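Local coordinates for protein lactate racemase (Thermoanaerobacterium thermosaccharolyticum, PDB 2YJG) that interconverts the D- and L-isomers of lactate, as a homodimer that relies on a nickel pincer cofactor derived from nicotinic acid mononucleotide, at residues Q291-S296 with A317-G322; K298-G303 with Q361-I366; W331-K336 with V384-M389; K371-T376 with T390-L395. All coordinates share one frame; numbering follows the deposited sequence.

Contact 1 (Q291-S296 with A317-G322)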
loop_
_atom_site.group_PDB
_atom_site.type_symbol
_atom_site.label_atom_id
_atom_site.label_comp_id
_atom_site.label_asym_id
_atom_site.label_seq_id
_atom_site.Cartn_x
_atom_site.Cartn_y
_atom_site.Cartn_z
ATOM N N GLN A 291 -13.358 1.069 24.775
ATOM C CA GLN A 291 -13.518 2.375 24.122
ATOM C C GLN A 291 -14.944 2.872 24.020
ATOM O O GLN A 291 -15.170 4.050 23.764
ATOM C CB GLN A 291 -12.826 2.446 22.750
ATOM C CG GLN A 291 -13.283 1.509 21.745
ATOM C CD GLN A 291 -12.428 1.465 20.460
ATOM O OE1 GLN A 291 -12.722 0.661 19.572
ATOM N NE2 GLN A 291 -11.394 2.293 20.362
ATOM N N ASN A 292 -15.907 2.009 24.242
ATOM C CA ASN A 292 -17.320 2.415 24.196
ATOM C C ASN A 292 -18.193 1.452 24.973
ATOM O O ASN A 292 -17.759 0.324 25.293
ATOM C CB ASN A 292 -17.769 2.608 22.726
ATOM C CG ASN A 292 -17.673 1.365 21.915
ATOM O OD1 ASN A 292 -18.138 0.317 22.364
ATOM N ND2 ASN A 292 -17.053 1.435 20.715
ATOM N N ILE A 293 -19.389 1.927 25.334
ATOM C CA ILE A 293 -20.390 1.144 26.067
ATOM C C ILE A 293 -20.745 -0.163 25.372
ATOM O O ILE A 293 -20.778 -1.211 26.043
ATOM C CB ILE A 293 -21.630 1.941 26.462
ATOM C CG1 ILE A 293 -21.217 3.220 27.185
ATOM C CG2 ILE A 293 -22.522 1.106 27.393
ATOM C CD1 ILE A 293 -22.425 4.108 27.558
ATOM N N TYR A 294 -20.898 -0.091 24.047
ATOM C CA TYR A 294 -21.157 -1.258 23.202
ATOM C C TYR A 294 -20.168 -2.391 23.562
ATOM O O TYR A 294 -20.565 -3.520 23.828
ATOM C CB TYR A 294 -21.033 -0.815 21.748
ATOM C CG TYR A 294 -21.434 -1.851 20.725
ATOM C CD1 TYR A 294 -20.556 -2.842 20.360
ATOM C CD2 TYR A 294 -22.686 -1.822 20.106
ATOM C CE1 TYR A 294 -20.904 -3.818 19.417
ATOM C CE2 TYR A 294 -23.028 -2.766 19.128
ATOM C CZ TYR A 294 -22.148 -3.746 18.796
ATOM O OH TYR A 294 -22.503 -4.681 17.866
ATOM N N GLN A 295 -18.880 -2.091 23.561
ATOM C CA GLN A 295 -17.855 -3.101 23.855
ATOM C C GLN A 295 -17.937 -3.581 25.291
ATOM O O GLN A 295 -17.663 -4.722 25.588
ATOM C CB GLN A 295 -16.437 -2.562 23.583
ATOM C CG GLN A 295 -16.078 -2.447 22.125
ATOM C CD GLN A 295 -16.233 -3.698 21.383
ATOM O OE1 GLN A 295 -15.841 -4.777 21.843
ATOM N NE2 GLN A 295 -16.809 -3.588 20.168
ATOM N N SER A 296 -18.309 -2.688 26.186
ATOM C CA SER A 296 -18.321 -2.997 27.644
ATOM C C SER A 296 -19.369 -4.017 28.092
ATOM O O SER A 296 -19.217 -4.633 29.162
ATOM C CB SER A 296 -18.507 -1.720 28.445
ATOM O OG SER A 296 -19.889 -1.315 28.489
ATOM N N ALA A 317 -14.962 1.005 32.747
ATOM C CA ALA A 317 -14.833 1.089 31.278
ATOM C C ALA A 317 -14.853 2.592 30.905
ATOM O O ALA A 317 -15.846 3.282 31.093
ATOM C CB ALA A 317 -15.985 0.312 30.563
ATOM N N GLU A 318 -13.719 3.115 30.461
ATOM C CA GLU A 318 -13.594 4.571 30.212
ATOM C C GLU A 318 -14.591 5.016 29.171
ATOM O O GLU A 318 -15.228 6.064 29.310
ATOM C CB GLU A 318 -12.183 4.865 29.738
ATOM C CG GLU A 318 -11.955 6.298 29.377
ATOM C CD GLU A 318 -10.582 6.595 28.877
ATOM O OE1 GLU A 318 -10.141 5.982 27.870
ATOM O OE2 GLU A 318 -9.943 7.495 29.487
ATOM N N CYS A 319 -14.775 4.192 28.132
ATOM C CA CYS A 319 -15.742 4.506 27.074
ATOM C C CYS A 319 -15.509 5.880 26.468
ATOM O O CYS A 319 -16.427 6.669 26.314
ATOM C CB CYS A 319 -17.201 4.363 27.547
ATOM S SG CYS A 319 -17.588 2.656 28.126
ATOM N N ALA A 320 -14.264 6.142 26.147
ATOM C CA ALA A 320 -13.845 7.442 25.614
ATOM C C ALA A 320 -14.634 7.830 24.369
ATOM O O ALA A 320 -14.813 9.021 24.130
ATOM C CB ALA A 320 -12.325 7.397 25.251
ATOM N N ASP A 321 -15.044 6.837 23.574
ATOM C CA ASP A 321 -15.798 7.067 22.347
ATOM C C ASP A 321 -17.312 7.058 22.512
ATOM O O ASP A 321 -18.024 7.184 21.504
ATOM C CB ASP A 321 -15.373 6.073 21.276
ATOM C CG ASP A 321 -13.905 6.227 20.886
ATOM O OD1 ASP A 321 -13.348 7.333 21.030
ATOM O OD2 ASP A 321 -13.311 5.268 20.400
ATOM N N GLY A 322 -17.812 7.007 23.748
ATOM C CA GLY A 322 -19.221 7.179 24.003
ATOM C C GLY A 322 -19.938 5.838 23.950
ATOM O O GLY A 322 -19.346 4.830 24.371
#

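Contact 2 (K298-G303 with Q361-I366)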
loop_
_atom_site.group_PDB
_atom_site.type_symbol
_atom_site.label_atom_id
_atom_site.label_comp_id
_atom_site.label_asym_id
_atom_site.label_seq_id
_atom_site.Cartn_x
_atom_site.Cartn_y
_atom_site.Cartn_z
ATOM N N LYS A 298 -19.396 -6.844 26.895
ATOM C CA LYS A 298 -18.567 -8.079 26.991
ATOM C C LYS A 298 -18.080 -8.401 28.421
ATOM O O LYS A 298 -18.374 -9.509 28.975
ATOM C CB LYS A 298 -17.426 -8.040 26.022
ATOM C CG LYS A 298 -17.898 -7.929 24.522
ATOM C CD LYS A 298 -16.767 -7.672 23.607
ATOM C CE LYS A 298 -17.191 -7.679 22.135
ATOM N NZ LYS A 298 -15.993 -7.521 21.195
ATOM N N GLY A 299 -17.446 -7.418 29.041
ATOM C CA GLY A 299 -17.008 -7.505 30.466
ATOM C C GLY A 299 -18.193 -7.684 31.402
ATOM O O GLY A 299 -18.134 -8.372 32.417
ATOM N N MET A 300 -19.316 -7.033 31.090
ATOM C CA MET A 300 -20.481 -7.207 31.926
ATOM C C MET A 300 -20.999 -8.642 31.990
ATOM O O MET A 300 -21.552 -9.066 33.044
ATOM C CB MET A 300 -21.652 -6.330 31.457
ATOM C CG MET A 300 -21.395 -4.822 31.460
ATOM S SD MET A 300 -22.858 -3.931 30.922
ATOM C CE MET A 300 -22.154 -2.308 30.770
ATOM N N THR A 301 -20.851 -9.365 30.874
ATOM C CA THR A 301 -21.251 -10.792 30.839
ATOM C C THR A 301 -20.392 -11.646 31.787
ATOM O O THR A 301 -20.892 -12.635 32.313
ATOM C CB THR A 301 -21.236 -11.470 29.426
ATOM O OG1 THR A 301 -19.904 -11.595 28.906
ATOM C CG2 THR A 301 -22.230 -10.761 28.425
ATOM N N ALA A 302 -19.108 -11.284 31.973
ATOM C CA ALA A 302 -18.223 -12.000 32.910
ATOM C C ALA A 302 -18.763 -11.669 34.308
ATOM O O ALA A 302 -18.875 -12.560 35.138
ATOM C CB ALA A 302 -16.755 -11.525 32.763
ATOM N N GLY A 303 -19.128 -10.402 34.528
ATOM C CA GLY A 303 -19.885 -9.998 35.721
ATOM C C GLY A 303 -21.140 -10.808 36.016
ATOM O O GLY A 303 -21.372 -11.295 37.162
ATOM N N GLN A 361 -29.558 -6.759 23.061
ATOM C CA GLN A 361 -30.276 -7.890 23.582
ATOM C C GLN A 361 -29.500 -8.458 24.779
ATOM O O GLN A 361 -30.054 -8.746 25.865
ATOM C CB GLN A 361 -30.393 -8.937 22.474
ATOM C CG GLN A 361 -31.263 -10.121 22.883
ATOM C CD GLN A 361 -31.428 -11.163 21.791
ATOM O OE1 GLN A 361 -31.110 -10.918 20.618
ATOM N NE2 GLN A 361 -31.944 -12.335 22.176
ATOM N N ILE A 362 -28.214 -8.683 24.568
ATOM C CA ILE A 362 -27.372 -9.154 25.683
ATOM C C ILE A 362 -27.334 -8.250 26.856
ATOM O O ILE A 362 -27.461 -8.750 27.999
ATOM C CB ILE A 362 -25.955 -9.497 25.191
ATOM C CG1 ILE A 362 -26.122 -10.605 24.188
ATOM C CG2 ILE A 362 -24.906 -9.870 26.466
ATOM C CD1 ILE A 362 -24.899 -10.899 23.284
ATOM N N LEU A 363 -27.184 -6.927 26.657
ATOM C CA LEU A 363 -27.220 -6.008 27.807
ATOM C C LEU A 363 -28.573 -6.045 28.504
ATOM O O LEU A 363 -28.635 -6.100 29.742
ATOM C CB LEU A 363 -26.862 -4.590 27.368
ATOM C CG LEU A 363 -26.890 -3.467 28.391
ATOM C CD1 LEU A 363 -25.828 -3.816 29.507
ATOM C CD2 LEU A 363 -26.611 -2.085 27.740
ATOM N N ALA A 364 -29.688 -6.090 27.732
ATOM C CA ALA A 364 -30.990 -6.256 28.346
ATOM C C ALA A 364 -31.091 -7.551 29.188
ATOM O O ALA A 364 -31.619 -7.529 30.264
ATOM C CB ALA A 364 -32.202 -6.121 27.289
ATOM N N ARG A 365 -30.571 -8.660 28.700
ATOM C CA ARG A 365 -30.560 -9.930 29.466
ATOM C C ARG A 365 -29.909 -9.658 30.841
ATOM O O ARG A 365 -30.455 -10.021 31.893
ATOM C CB ARG A 365 -29.806 -11.022 28.707
ATOM C CG ARG A 365 -29.749 -12.298 29.432
ATOM C CD ARG A 365 -28.917 -13.288 28.731
ATOM N NE ARG A 365 -27.480 -13.023 28.958
ATOM C CZ ARG A 365 -26.511 -13.244 28.087
ATOM N NH1 ARG A 365 -26.754 -13.679 26.842
ATOM N NH2 ARG A 365 -25.274 -12.937 28.424
ATOM N N ILE A 366 -28.768 -8.950 30.845
ATOM C CA ILE A 366 -28.082 -8.642 32.117
ATOM C C ILE A 366 -28.906 -7.794 33.035
ATOM O O ILE A 366 -29.119 -8.154 34.145
ATOM C CB ILE A 366 -26.715 -7.999 31.859
ATOM C CG1 ILE A 366 -25.907 -8.987 31.086
ATOM C CG2 ILE A 366 -25.939 -7.670 33.187
ATOM C CD1 ILE A 366 -24.602 -8.386 30.547
#

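Contact 3 (W331-K336 with V384-M389)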
loop_
_atom_site.group_PDB
_atom_site.type_symbol
_atom_site.label_atom_id
_atom_site.label_comp_id
_atom_site.label_asym_id
_atom_site.label_seq_id
_atom_site.Cartn_x
_atom_site.Cartn_y
_atom_site.Cartn_z
ATOM N N TRP A 331 -32.249 1.589 21.422
ATOM C CA TRP A 331 -33.070 0.521 21.970
ATOM C C TRP A 331 -33.474 0.843 23.384
ATOM O O TRP A 331 -34.611 0.692 23.686
ATOM C CB TRP A 331 -32.360 -0.845 21.927
ATOM C CG TRP A 331 -32.411 -1.515 20.602
ATOM C CD1 TRP A 331 -31.360 -1.830 19.804
ATOM C CD2 TRP A 331 -33.576 -2.063 19.962
ATOM N NE1 TRP A 331 -31.812 -2.484 18.683
ATOM C CE2 TRP A 331 -33.163 -2.676 18.787
ATOM C CE3 TRP A 331 -34.940 -2.079 20.295
ATOM C CZ2 TRP A 331 -34.079 -3.227 17.869
ATOM C CZ3 TRP A 331 -35.851 -2.661 19.385
ATOM C CH2 TRP A 331 -35.408 -3.275 18.258
ATOM N N PHE A 332 -32.535 1.353 24.201
ATOM C CA PHE A 332 -32.782 1.676 25.591
ATOM C C PHE A 332 -33.441 3.044 25.731
ATOM O O PHE A 332 -34.401 3.220 26.495
ATOM C CB PHE A 332 -31.486 1.633 26.362
ATOM C CG PHE A 332 -30.920 0.248 26.413
ATOM C CD1 PHE A 332 -30.127 -0.217 25.368
ATOM C CD2 PHE A 332 -31.270 -0.599 27.400
ATOM C CE1 PHE A 332 -29.648 -1.485 25.351
ATOM C CE2 PHE A 332 -30.800 -1.935 27.393
ATOM C CZ PHE A 332 -30.019 -2.367 26.383
ATOM N N LYS A 333 -32.958 3.976 24.931
ATOM C CA LYS A 333 -33.445 5.364 25.053
ATOM C C LYS A 333 -34.937 5.418 24.754
ATOM O O LYS A 333 -35.670 6.177 25.428
ATOM C CB LYS A 333 -32.683 6.267 24.116
ATOM C CG LYS A 333 -33.179 7.693 24.122
ATOM C CD LYS A 333 -32.430 8.589 25.043
ATOM C CE LYS A 333 -32.801 10.072 24.687
ATOM N NZ LYS A 333 -31.869 11.036 25.309
ATOM N N GLU A 334 -35.368 4.592 23.800
ATOM C CA GLU A 334 -36.768 4.507 23.330
ATOM C C GLU A 334 -37.678 3.454 24.052
ATOM O O GLU A 334 -38.823 3.268 23.659
ATOM C CB GLU A 334 -36.774 4.175 21.840
ATOM C CG GLU A 334 -35.966 5.158 20.940
ATOM C CD GLU A 334 -36.683 6.479 20.760
ATOM O OE1 GLU A 334 -37.936 6.441 20.631
ATOM O OE2 GLU A 334 -36.027 7.552 20.748
ATOM N N SER A 335 -37.205 2.796 25.112
ATOM C CA SER A 335 -38.001 1.760 25.749
ATOM C C SER A 335 -38.253 2.061 27.211
ATOM O O SER A 335 -37.622 2.955 27.795
ATOM C CB SER A 335 -37.328 0.351 25.601
ATOM O OG SER A 335 -37.183 0.015 24.237
ATOM N N LYS A 336 -39.147 1.296 27.814
ATOM C CA LYS A 336 -39.560 1.558 29.220
ATOM C C LYS A 336 -38.585 1.068 30.271
ATOM O O LYS A 336 -38.504 1.615 31.382
ATOM C CB LYS A 336 -40.900 0.893 29.514
ATOM C CG LYS A 336 -42.093 1.421 28.691
ATOM C CD LYS A 336 -43.461 0.820 29.099
ATOM C CE LYS A 336 -43.567 -0.698 28.857
ATOM N NZ LYS A 336 -44.944 -1.275 29.070
ATOM N N VAL A 384 -25.320 6.452 30.275
ATOM C CA VAL A 384 -25.412 5.336 31.191
ATOM C C VAL A 384 -26.792 5.345 31.881
ATOM O O VAL A 384 -27.460 4.281 31.997
ATOM C CB VAL A 384 -24.274 5.404 32.258
ATOM C CG1 VAL A 384 -24.542 4.377 33.368
ATOM C CG2 VAL A 384 -22.907 5.215 31.604
ATOM N N LYS A 385 -27.241 6.536 32.315
ATOM C CA LYS A 385 -28.584 6.691 32.915
ATOM C C LYS A 385 -29.724 6.333 31.943
ATOM O O LYS A 385 -30.718 5.668 32.299
ATOM C CB LYS A 385 -28.782 8.131 33.408
ATOM C CG LYS A 385 -28.047 8.501 34.645
ATOM C CD LYS A 385 -28.348 9.948 35.056
ATOM C CE LYS A 385 -27.229 10.631 35.789
ATOM N NZ LYS A 385 -27.202 12.119 35.484
ATOM N N ASP A 386 -29.547 6.743 30.704
ATOM C CA ASP A 386 -30.505 6.501 29.648
ATOM C C ASP A 386 -30.590 5.001 29.330
ATOM O O ASP A 386 -31.583 4.536 28.806
ATOM C CB ASP A 386 -30.097 7.245 28.372
ATOM C CG ASP A 386 -30.405 8.748 28.408
ATOM O OD1 ASP A 386 -30.993 9.227 29.364
ATOM O OD2 ASP A 386 -30.036 9.413 27.434
ATOM N N MET A 387 -29.537 4.247 29.643
ATOM C CA MET A 387 -29.476 2.809 29.407
ATOM C C MET A 387 -29.754 1.980 30.670
ATOM O O MET A 387 -29.340 0.838 30.791
ATOM C CB MET A 387 -28.145 2.435 28.738
ATOM C CG MET A 387 -27.990 3.125 27.396
ATOM S SD MET A 387 -26.475 2.765 26.494
ATOM C CE MET A 387 -26.926 1.193 25.783
ATOM N N PHE A 388 -30.556 2.549 31.557
ATOM C CA PHE A 388 -30.993 1.907 32.771
ATOM C C PHE A 388 -29.840 1.380 33.616
ATOM O O PHE A 388 -29.986 0.366 34.272
ATOM C CB PHE A 388 -31.968 0.792 32.453
ATOM C CG PHE A 388 -33.083 1.221 31.514
ATOM C CD1 PHE A 388 -33.974 2.184 31.892
ATOM C CD2 PHE A 388 -33.201 0.664 30.267
ATOM C CE1 PHE A 388 -34.987 2.574 31.053
ATOM C CE2 PHE A 388 -34.203 1.042 29.429
ATOM C CZ PHE A 388 -35.093 2.017 29.824
ATOM N N MET A 389 -28.695 2.065 33.573
ATOM C CA MET A 389 -27.584 1.768 34.434
ATOM C C MET A 389 -27.325 2.994 35.345
ATOM O O MET A 389 -28.070 3.999 35.272
ATOM C CB MET A 389 -26.395 1.392 33.599
ATOM C CG MET A 389 -26.645 0.117 32.892
ATOM S SD MET A 389 -25.250 -0.390 31.980
ATOM C CE MET A 389 -25.305 0.719 30.539
#

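Contact 4 (K371-T376 with T390-L395)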
loop_
_atom_site.group_PDB
_atom_site.type_symbol
_atom_site.label_atom_id
_atom_site.label_comp_id
_atom_site.label_asym_id
_atom_site.label_seq_id
_atom_site.Cartn_x
_atom_site.Cartn_y
_atom_site.Cartn_z
ATOM N N LYS A 371 -28.347 -5.201 38.582
ATOM C CA LYS A 371 -28.053 -3.780 38.389
ATOM C C LYS A 371 -26.643 -3.638 37.907
ATOM O O LYS A 371 -25.786 -4.377 38.383
ATOM C CB LYS A 371 -28.158 -3.050 39.740
ATOM C CG LYS A 371 -29.482 -3.231 40.411
ATOM C CD LYS A 371 -30.529 -2.325 39.903
ATOM C CE LYS A 371 -31.933 -2.781 40.447
ATOM N NZ LYS A 371 -32.847 -1.619 40.741
ATOM N N VAL A 372 -26.391 -2.703 36.997
ATOM C CA VAL A 372 -25.051 -2.438 36.535
ATOM C C VAL A 372 -24.714 -1.003 36.877
ATOM O O VAL A 372 -25.563 -0.056 36.710
ATOM C CB VAL A 372 -24.903 -2.720 35.045
ATOM C CG1 VAL A 372 -23.496 -2.317 34.529
ATOM C CG2 VAL A 372 -25.194 -4.206 34.767
ATOM N N ILE A 373 -23.529 -0.858 37.445
ATOM C CA ILE A 373 -22.959 0.449 37.756
ATOM C C ILE A 373 -21.751 0.634 36.885
ATOM O O ILE A 373 -20.856 -0.221 36.863
ATOM C CB ILE A 373 -22.537 0.609 39.266
ATOM C CG1 ILE A 373 -23.760 0.553 40.153
ATOM C CG2 ILE A 373 -21.764 1.947 39.493
ATOM C CD1 ILE A 373 -23.501 0.160 41.541
ATOM N N MET A 374 -21.705 1.726 36.131
ATOM C CA MET A 374 -20.537 1.949 35.299
ATOM C C MET A 374 -19.658 3.108 35.859
ATOM O O MET A 374 -20.115 4.224 36.053
ATOM C CB MET A 374 -20.908 2.228 33.839
ATOM C CG MET A 374 -21.621 1.121 33.093
ATOM S SD MET A 374 -21.734 1.457 31.322
ATOM C CE MET A 374 -20.130 1.065 30.814
ATOM N N VAL A 375 -18.401 2.804 36.111
ATOM C CA VAL A 375 -17.343 3.796 36.322
ATOM C C VAL A 375 -16.783 4.116 34.961
ATOM O O VAL A 375 -16.157 3.288 34.310
ATOM C CB VAL A 375 -16.211 3.244 37.309
ATOM C CG1 VAL A 375 -14.986 4.187 37.437
ATOM C CG2 VAL A 375 -16.828 2.915 38.718
ATOM N N THR A 376 -16.973 5.380 34.552
ATOM C CA THR A 376 -16.775 5.796 33.205
ATOM C C THR A 376 -16.561 7.306 33.169
ATOM O O THR A 376 -16.852 7.964 34.119
ATOM C CB THR A 376 -17.993 5.378 32.361
ATOM O OG1 THR A 376 -17.640 5.478 31.007
ATOM C CG2 THR A 376 -19.222 6.221 32.647
ATOM N N THR A 390 -26.344 2.888 36.246
ATOM C CA THR A 390 -26.033 3.976 37.165
ATOM C C THR A 390 -24.572 4.306 36.998
ATOM O O THR A 390 -23.674 3.409 37.144
ATOM C CB THR A 390 -26.280 3.591 38.621
ATOM O OG1 THR A 390 -27.609 3.153 38.785
ATOM C CG2 THR A 390 -25.986 4.755 39.558
ATOM N N PRO A 391 -24.297 5.569 36.666
ATOM C CA PRO A 391 -22.917 6.002 36.551
ATOM C C PRO A 391 -22.286 6.223 37.938
ATOM O O PRO A 391 -22.998 6.533 38.903
ATOM C CB PRO A 391 -23.040 7.324 35.815
ATOM C CG PRO A 391 -24.399 7.840 36.203
ATOM C CD PRO A 391 -25.249 6.686 36.550
ATOM N N ALA A 392 -20.981 6.046 38.017
ATOM C CA ALA A 392 -20.222 6.370 39.248
ATOM C C ALA A 392 -18.900 6.990 38.881
ATOM O O ALA A 392 -18.317 6.642 37.838
ATOM C CB ALA A 392 -20.016 5.127 40.106
ATOM N N LYS A 393 -18.420 7.947 39.696
ATOM C CA LYS A 393 -17.178 8.640 39.341
ATOM C C LYS A 393 -15.935 7.818 39.571
ATOM O O LYS A 393 -14.903 8.035 38.935
ATOM C CB LYS A 393 -17.079 10.024 40.041
ATOM C CG LYS A 393 -16.156 10.110 41.277
ATOM C CD LYS A 393 -16.367 11.483 42.074
ATOM C CE LYS A 393 -17.021 11.298 43.430
ATOM N NZ LYS A 393 -17.103 12.622 44.161
ATOM N N ASP A 394 -15.999 6.881 40.512
ATOM C CA ASP A 394 -14.869 6.054 40.813
ATOM C C ASP A 394 -15.339 4.790 41.504
ATOM O O ASP A 394 -16.516 4.646 41.842
ATOM C CB ASP A 394 -13.803 6.860 41.679
ATOM C CG ASP A 394 -14.357 7.393 43.006
ATOM O OD1 ASP A 394 -15.180 6.723 43.635
ATOM O OD2 ASP A 394 -13.940 8.512 43.462
ATOM N N LEU A 395 -14.419 3.874 41.745
ATOM C CA LEU A 395 -14.778 2.585 42.302
ATOM C C LEU A 395 -15.308 2.691 43.730
ATOM O O LEU A 395 -16.196 1.958 44.139
ATOM C CB LEU A 395 -13.575 1.628 42.204
ATOM C CG LEU A 395 -13.222 1.103 40.799
ATOM C CD1 LEU A 395 -11.862 0.561 40.752
ATOM C CD2 LEU A 395 -14.256 0.015 40.359
HETATM O O HOH W 1 -28.037 0.249 38.434
HETATM O O HOH W 2 -15.947 9.364 36.315
#

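Contact 1 (Q291-S296 with A317-G322)
Cys319 of the loop 317-322 sets its thiol against the first turn of the helix that starts at Ile293, while two backbone bonds tie loop and helix start together. From its CB, which lies 3.9 Å from Asn292 CA, the Cys319 side chain runs to SG, anti to its own carbonyl carbon (chi1 -60°). Cys319 SG rests 3.4 Å from Ile293 N, near Asn292 C and Ile293 CG1. A small, polarisable sulfur suits this buried spot, where backbone and an aliphatic branch must both be met. The backbone bonds run in opposite senses: Asp321 N donates a hydrogen bond to Gln291 O at 2.8 Å, nearly in line with the carbonyl, and Ile293 N donates one to Gly322 O at 3.1 Å. Cys319 to Gly322 form a type I beta turn, and Gly322, with phi 90° and psi -144°, has backbone angles that call for glycine. Asn292 is the N-cap: its OD1 accepts from Gln295 N at 2.8 Å. Gln295 also bonds through OE1 to Lys298, and both probably bind substrate, as in related racemases. The contact thus joins a capped helix N-terminus to the loop following a parallel strand, beside the probable lactate site.

Contact 2 (K298-G303 with Q361-I366)
Helices 298-303 and 361-366 run roughly parallel, their axes 10.1 Å apart at closest approach and crossing at 30°. This is helix-to-helix packing within the C-terminal domain, made mostly of aliphatic groups and sulfur; no hydrogen bond passes between the two segments. Met300 does much of the work. With its sulfur anti to CA (chi2 -179°), Met300 SD reaches out to meet Leu363 CD1 at 3.3 Å. Nearer the backbone, Met300 CB receives the tip of Ile366, whose CD1 lies 3.7 Å away and also nears the Thr301 backbone. The unbranched methionine can reach across, whereas the branched isoleucine fills the space close to the opposite helix. Thr301 is divided by function: OG1 turns back to Lys298 O, 2.6 Å away in the carbonyl plane, which satisfies the hydroxyl inside its own helix and presents only methyl CG2 to the partner. Arg365 passes its NH2 near that methyl, but its charge is paired with Glu304 in a salt bridge. Ile362 also packs on Phe176 and Ile205, and its side chain lies about 7 Å from that of His174, probably a proton donor/acceptor of the reaction. Thr301 CG2 and Ile362 CG2 meet at 3.4 Å, closer than two methyl groups normally sit.

Contact 3 (W331-K336 with V384-M389)
Phe332 and Phe388 cross obliquely, and Phe388 CD2 comes to the edge of the Phe332 ring, near its plane, 3.7 Å from Phe332 CD2. On the CD1 side of Phe332 the side chain of Met387 crosses at about a right angle; bent at chi3 (81°), this flexible thioether brings Met387 CE to 3.5 Å from Phe332 CD1. The Phe388 ring is met by backbone oxygens: Asp386 O lies over the centre of one face, 4.3 Å above the plane, and Ser335 O lies at the edge, 3.4 Å from Phe388 CZ, where the ring hydrogens are weakly positive. Outside this apolar cluster Lys333 and Asp386 lie side by side and point the same way. Lys333 NZ comes to Asp386 OD2 from above the carboxylate plane, a 3.2 Å salt bridge, while the stronger partner of Asp386 OD2 is Tyr329 OH. Charges suit this exposed margin, while Phe332 is buried against Ala360 and Leu363 of helix 357-369. Phe388, at positive phi, is the C-prime residue of a Schellman motif, with Met389 N bonded to Val384 O and Phe388 N to Lys385 O. An aromatic and ionic seam thus joins two helix C-termini, one of them closed by that motif.

Contact 4 (K371-T376 with T390-L395)
Three backbone hydrogen bonds pair Val372 and Met374 with Thr390 and Ala392 in parallel register. Thr390 N donates to Val372 O at 3.1 Å. Thr390 O accepts from Met374 N at 2.8 Å, and Met374 O accepts from Ala392 N. Met374 therefore uses both its N and its O toward the same neighbouring strand, whereas Pro391, which has no N-H to give, sits where none is required. Its CA instead approaches Met374 O as a CA-H...O contact.

Apolar packing falls largely on the face that carries Ile373, Val375, Thr390 and Ala392. The small CB of Ala392 fits between two branched chains, 3.7 Å from Ile373 CG2 and 4.1 Å from Val375 CG2. The latter methyl, anti to its own carbonyl carbon, continues to the Asp394 backbone and to Leu395 CD2. Beta-branched residues suit such a strand, where the extended backbone gives them space. On the other face Met374 packs on Ile293 and Met300 of helix 293-305.

Water and polar caps finish the ends. One water donates to Val372 O and pairs with Thr390 OG1; another donates to both Thr376 O and Lys393 O. Asp394 is the N-cap of the next helix, its OD1 accepting from Glu397 N. Strand 371-375, helix 381-386 and strand 390-392 form a beta-alpha-beta unit, with 390-392 the outermost strand of this chain's parallel sheet.

In the fold
All four contacts belong to the C-terminal domain and meet around a methionine-rich core. Contact 2 is buried and almost wholly apolar; contact 4 is also buried but relies on backbone bonds, as befits a sheet. Contacts 1 and 3 are only partly buried, contact 1 mixing turn and capping bonds with sulfur packing, contact 3 placing a salt bridge outside aromatic rings. Helix 293-305 serves contacts 1 and 2, and helix 381-386 of contact 3 links the two strands of contact 4. Met300, Met374 and Met389 bring contacts 2, 4 and 3 together, while Thr376 OG1 probably bonds to Ala317 O, joining contact 4 to contact 1.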